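PDB 4K2H: intracellular protease/amidase from Salmonella enterica subsp. enterica serovar Typhimurium, which belongs to the DJ-1/PfpI family and binds zinc, and may act as a peptidase, although its physiological role has not been established. Local coordinates for residues V34-A38 with R62-F67; R123-S127 with I151-G155. The protein carries 1 engineered substitution. All coordinates share one frame; numbering follows the deposited sequence.

Contact 1 (V34-A38 with R62-F67); sequences VETLA and RQQALF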
loop_
_atom_site.group_PDB
_atom_site.type_symbol
_atom_site.label_atom_id
_atom_site.label_comp_id
_atom_site.label_asym_id
_atom_site.label_seq_id
_atom_site.Cartn_x
_atom_site.Cartn_y
_atom_site.Cartn_z
ATOM N N VAL A 34 -10.036 -6.684 -10.449
ATOM C CA VAL A 34 -10.112 -6.711 -8.980
ATOM C C VAL A 34 -11.413 -6.045 -8.502
ATOM O O VAL A 34 -11.785 -4.988 -8.989
ATOM C CB VAL A 34 -8.900 -6.023 -8.327
ATOM C CG1 VAL A 34 -8.929 -6.221 -6.825
ATOM C CG2 VAL A 34 -7.581 -6.594 -8.848
ATOM N N GLU A 35 -12.125 -6.694 -7.593
ATOM C CA GLU A 35 -13.244 -6.072 -6.868
ATOM C C GLU A 35 -12.991 -6.089 -5.374
ATOM O O GLU A 35 -12.798 -7.146 -4.789
ATOM C CB GLU A 35 -14.545 -6.799 -7.146
ATOM C CG GLU A 35 -15.491 -6.052 -8.058
ATOM C CD GLU A 35 -16.885 -6.653 -8.081
ATOM O OE1 GLU A 35 -17.114 -7.751 -7.541
ATOM O OE2 GLU A 35 -17.773 -5.993 -8.638
ATOM N N THR A 36 -12.953 -4.911 -4.766
ATOM C CA THR A 36 -12.917 -4.817 -3.312
ATOM C C THR A 36 -14.353 -5.051 -2.814
ATOM O O THR A 36 -15.314 -4.481 -3.337
ATOM C CB THR A 36 -12.382 -3.438 -2.842
ATOM O OG1 THR A 36 -13.122 -2.393 -3.457
ATOM C CG2 THR A 36 -10.980 -3.255 -3.264
ATOM N N LEU A 37 -14.495 -5.923 -1.832
ATOM C CA LEU A 37 -15.789 -6.224 -1.280
ATOM C C LEU A 37 -15.780 -5.967 0.215
ATOM O O LEU A 37 -14.986 -6.562 0.954
ATOM C CB LEU A 37 -16.128 -7.691 -1.533
ATOM C CG LEU A 37 -16.137 -8.127 -3.014
ATOM C CD1 LEU A 37 -16.609 -9.575 -3.156
ATOM C CD2 LEU A 37 -16.983 -7.229 -3.917
ATOM N N ALA A 38 -16.685 -5.117 0.669
ATOM C CA ALA A 38 -16.919 -4.952 2.093
ATOM C C ALA A 38 -17.784 -6.092 2.600
ATOM O O ALA A 38 -18.505 -6.702 1.839
ATOM C CB ALA A 38 -17.616 -3.623 2.366
ATOM N N ARG A 62 -22.636 -10.521 -3.935
ATOM C CA ARG A 62 -21.786 -11.434 -4.683
ATOM C C ARG A 62 -21.927 -12.870 -4.240
ATOM O O ARG A 62 -20.983 -13.662 -4.358
ATOM C CB ARG A 62 -20.336 -10.987 -4.536
ATOM C CG ARG A 62 -20.063 -9.635 -5.178
ATOM C CD ARG A 62 -20.073 -9.773 -6.691
ATOM N NE ARG A 62 -19.746 -8.519 -7.369
ATOM C CZ ARG A 62 -20.631 -7.564 -7.641
ATOM N NH1 ARG A 62 -20.251 -6.472 -8.268
ATOM N NH2 ARG A 62 -21.893 -7.691 -7.291
ATOM N N GLN A 63 -23.102 -13.238 -3.759
ATOM C CA GLN A 63 -23.216 -14.548 -3.124
ATOM C C GLN A 63 -23.117 -15.722 -4.089
ATOM O O GLN A 63 -22.692 -16.811 -3.676
ATOM C CB GLN A 63 -24.481 -14.674 -2.277
ATOM C CG GLN A 63 -24.312 -15.734 -1.191
ATOM C CD GLN A 63 -25.625 -16.264 -0.669
ATOM O OE1 GLN A 63 -26.402 -16.907 -1.400
ATOM N NE2 GLN A 63 -25.879 -16.015 0.603
ATOM N N GLN A 64 -23.501 -15.520 -5.350
ATOM C CA GLN A 64 -23.334 -16.569 -6.392
ATOM C C GLN A 64 -22.173 -16.292 -7.341
ATOM O O GLN A 64 -21.973 -17.049 -8.301
ATOM C CB GLN A 64 -24.616 -16.750 -7.235
ATOM C CG GLN A 64 -25.647 -17.669 -6.604
ATOM C CD GLN A 64 -26.281 -17.039 -5.379
ATOM O OE1 GLN A 64 -26.809 -15.932 -5.453
ATOM N NE2 GLN A 64 -26.228 -17.737 -4.244
ATOM N N ALA A 65 -21.440 -15.206 -7.098
ATOM C CA ALA A 65 -20.291 -14.864 -7.925
ATOM C C ALA A 65 -19.142 -15.745 -7.529
ATOM O O ALA A 65 -18.968 -16.067 -6.361
ATOM C CB ALA A 65 -19.898 -13.411 -7.746
ATOM N N LEU A 66 -18.349 -16.123 -8.510
ATOM C CA LEU A 66 -17.271 -17.043 -8.292
ATOM C C LEU A 66 -16.016 -16.440 -8.881
ATOM O O LEU A 66 -15.820 -16.420 -10.092
ATOM C CB LEU A 66 -17.621 -18.369 -8.953
ATOM C CG LEU A 66 -16.816 -19.576 -8.491
ATOM C CD1 LEU A 66 -16.941 -19.777 -6.990
ATOM C CD2 LEU A 66 -17.286 -20.823 -9.237
ATOM N N PHE A 67 -15.190 -15.907 -8.000
ATOM C CA PHE A 67 -13.935 -15.282 -8.339
ATOM C C PHE A 67 -12.861 -16.352 -8.500
ATOM O O PHE A 67 -12.974 -17.443 -7.942
ATOM C CB PHE A 67 -13.536 -14.265 -7.218
ATOM C CG PHE A 67 -14.446 -13.082 -7.141
ATOM C CD1 PHE A 67 -14.154 -11.920 -7.837
ATOM C CD2 PHE A 67 -15.622 -13.143 -6.428
ATOM C CE1 PHE A 67 -15.029 -10.838 -7.832
ATOM C CE2 PHE A 67 -16.477 -12.047 -6.371
ATOM C CZ PHE A 67 -16.188 -10.904 -7.088
#
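Glu-35 and Arg-62 meet side-on in a two-pronged salt bridge. NE of Arg-62 donates to OE1 of Glu-35 at 2.7 Å, and NH1 of Arg-62 donates to OE2 of Glu-35 at 2.6 Å (N-H...O 166°). Both oxygens use their syn lone pairs, and the carboxylate lies only 24° from the guanidinium plane, so the double grip fixes the rotation of both groups. OE1 of Glu-35 also sits at the edge of the Phe-67 ring, 3.3 Å from its CZ. Next to the ion pair, CD1 of Leu-37 packs 4.0 Å from CG of Arg-62 and, obliquely, against CE2 of Phe-67. The first torsion of Arg-62 sets its CG beside the leucine methyls, and the bend at chi2 (-72°) turns the rest of the chain toward Glu-35. Strand 33-38 belongs to the parallel sheet of the DJ-1/PfpI fold, and 62-67 is part of the connection from edge strand 57-58 to strand 69-72. A type I turn from Arg-62 to Ala-65, closed by Ala-65 N to Arg-62 O, reverses this connection. Further out, Phe-91 of helix 86-97 packs on Leu-37 and Phe-67, His-95 NE2 bonds Phe-67 N, and Lys-6 makes a cation-pi contact with the ring.

Contact 2 (R123-S127 with I151-G155); sequences RYVCS and ISGKG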
loop_
_atom_site.group_PDB
_atom_site.type_symbol
_atom_site.label_atom_id
_atom_site.label_comp_id
_atom_site.label_asym_id
_atom_site.label_seq_id
_atom_site.Cartn_x
_atom_site.Cartn_y
_atom_site.Cartn_z
ATOM N N ARG A 123 -0.301 -26.584 4.232
ATOM C CA ARG A 123 0.839 -25.747 4.591
ATOM C C ARG A 123 0.479 -24.275 4.387
ATOM O O ARG A 123 -0.155 -23.926 3.405
ATOM C CB ARG A 123 2.070 -26.115 3.764
ATOM C CG ARG A 123 2.650 -27.485 4.134
ATOM C CD ARG A 123 3.806 -27.853 3.223
ATOM N NE ARG A 123 3.315 -28.062 1.862
ATOM C CZ ARG A 123 3.517 -27.247 0.826
ATOM N NH1 ARG A 123 2.988 -27.562 -0.360
ATOM N NH2 ARG A 123 4.237 -26.129 0.949
ATOM N N TYR A 124 0.901 -23.426 5.327
ATOM C CA TYR A 124 0.527 -22.019 5.336
ATOM C C TYR A 124 1.541 -21.265 6.187
ATOM O O TYR A 124 2.293 -21.869 6.962
ATOM C CB TYR A 124 -0.892 -21.844 5.922
ATOM C CG TYR A 124 -0.903 -21.985 7.421
ATOM C CD1 TYR A 124 -0.816 -20.853 8.229
ATOM C CD2 TYR A 124 -0.902 -23.255 8.038
ATOM C CE1 TYR A 124 -0.762 -20.945 9.602
ATOM C CE2 TYR A 124 -0.859 -23.368 9.424
ATOM C CZ TYR A 124 -0.792 -22.195 10.204
ATOM O OH TYR A 124 -0.758 -22.228 11.585
ATOM N N VAL A 125 1.554 -19.947 6.022
ATOM C CA VAL A 125 2.299 -19.043 6.877
ATOM C C VAL A 125 1.359 -17.956 7.372
ATOM O O VAL A 125 0.322 -17.688 6.781
ATOM C CB VAL A 125 3.506 -18.416 6.148
ATOM C CG1 VAL A 125 3.082 -17.449 5.051
ATOM C CG2 VAL A 125 4.445 -17.725 7.128
ATOM N N CYS A 126 1.732 -17.347 8.475
ATOM C CA CYS A 126 0.999 -16.246 9.015
ATOM C C CYS A 126 2.018 -15.410 9.781
ATOM O O CYS A 126 3.201 -15.777 9.855
ATOM C CB CYS A 126 -0.102 -16.775 9.935
ATOM S SG CYS A 126 0.541 -17.638 11.376
ATOM N N SER A 127 1.577 -14.285 10.321
ATOM C CA SER A 127 2.474 -13.385 11.062
ATOM C C SER A 127 2.726 -13.915 12.473
ATOM O O SER A 127 1.979 -14.761 12.957
ATOM C CB SER A 127 1.873 -11.987 11.149
ATOM O OG SER A 127 0.523 -12.089 11.571
ATOM N N ILE A 151 -2.705 -19.903 -1.126
ATOM C CA ILE A 151 -1.503 -19.094 -1.268
ATOM C C ILE A 151 -1.488 -18.090 -0.108
ATOM O O ILE A 151 -2.331 -17.182 -0.044
ATOM C CB ILE A 151 -1.502 -18.335 -2.624
ATOM C CG1 ILE A 151 -1.596 -19.326 -3.782
ATOM C CG2 ILE A 151 -0.261 -17.458 -2.779
ATOM C CD1 ILE A 151 -1.356 -18.729 -5.154
ATOM N N SER A 152 -0.547 -18.256 0.810
ATOM C CA SER A 152 -0.469 -17.404 1.997
ATOM C C SER A 152 0.770 -16.546 1.973
ATOM O O SER A 152 1.764 -16.881 1.345
ATOM C CB SER A 152 -0.528 -18.252 3.279
ATOM O OG SER A 152 0.449 -19.288 3.269
ATOM N N GLY A 153 0.699 -15.419 2.664
ATOM C CA GLY A 153 1.740 -14.398 2.665
ATOM C C GLY A 153 2.055 -14.155 4.117
ATOM O O GLY A 153 1.166 -14.149 4.937
ATOM N N LYS A 154 3.324 -13.999 4.455
ATOM C CA LYS A 154 3.717 -13.954 5.854
ATOM C C LYS A 154 3.391 -12.642 6.546
ATOM O O LYS A 154 2.972 -12.632 7.713
ATOM C CB LYS A 154 5.218 -14.263 5.996
ATOM C CG LYS A 154 5.721 -14.138 7.426
ATOM C CD LYS A 154 7.083 -14.802 7.606
ATOM C CE LYS A 154 7.653 -14.421 8.962
ATOM N NZ LYS A 154 8.983 -15.016 9.209
ATOM N N GLY A 155 3.622 -11.540 5.857
ATOM C CA GLY A 155 3.318 -10.233 6.412
ATOM C C GLY A 155 3.636 -9.114 5.431
ATOM O O GLY A 155 4.059 -9.377 4.313
HETATM O O HOH W 1 -0.518 -21.370 2.033
#
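Ser-152 and Val-125 make the direct hydrogen bond of this contact, in which a side-chain hydroxyl accepts from a backbone N-H. N of Val-125 donates to OG of Ser-152 at 3.0 Å, with an N-H...O angle of 156°. A first torsion of 53° tucks OG between the serine's own N and carbonyl carbon. OG of Ser-152 also lies 2.6 Å from a water that donates to O of Arg-123, so this one oxygen reaches segment 123-127 twice, directly at Val-125 N and through water at Arg-123 O.

Apolar contact centres on Val-125, whose two methyls divide the work. CG1 of Val-125 presses on the backbone, 3.5 Å from N of Lys-154. CG2 of Val-125 meets the root of the lysine chain, 3.7 Å from CB of Lys-154, the two side chains crossing at about a right angle. The end of the 144-147/150-153 beta hairpin thus meets the strand end and loop 123-127, with Val-145 of the hairpin touching both Val-125 and Ser-152.

Charge enters at the far end of Lys-154, where NZ forms a salt bridge with Asp-141 OD1 and Tyr-185 of the second subunit makes a cation-pi contact. The Ser-152 hydroxyl therefore supplies the acceptor for the Val-125 N-H in a buried contact, while Lys-154, its base against Val-125, carries the contact to the subunit interface.

From the N terminus, the chain passes through strand 6-11 and helix 17-29 before reaching 34-38. A span of 23 residues, with short strands but no helix, returns it to 62-67, where contact 1 closes a loop and joins strand 33-38 to the connection leading into strand 69-72. The chain continues through helices 76-83 and 86-97, strand 101-104 and helix 108-114 to 123-127. Another 23-residue span leads through 138-139 and 144-147 to 151-155, which begins within the hairpin's second strand; contact 2 joins this strand and the residues after it to the strand end and loop at 123-127. The loops follow in series, neither nested nor crossed. The centres of contacts 1 and 2 are about 22 Å apart.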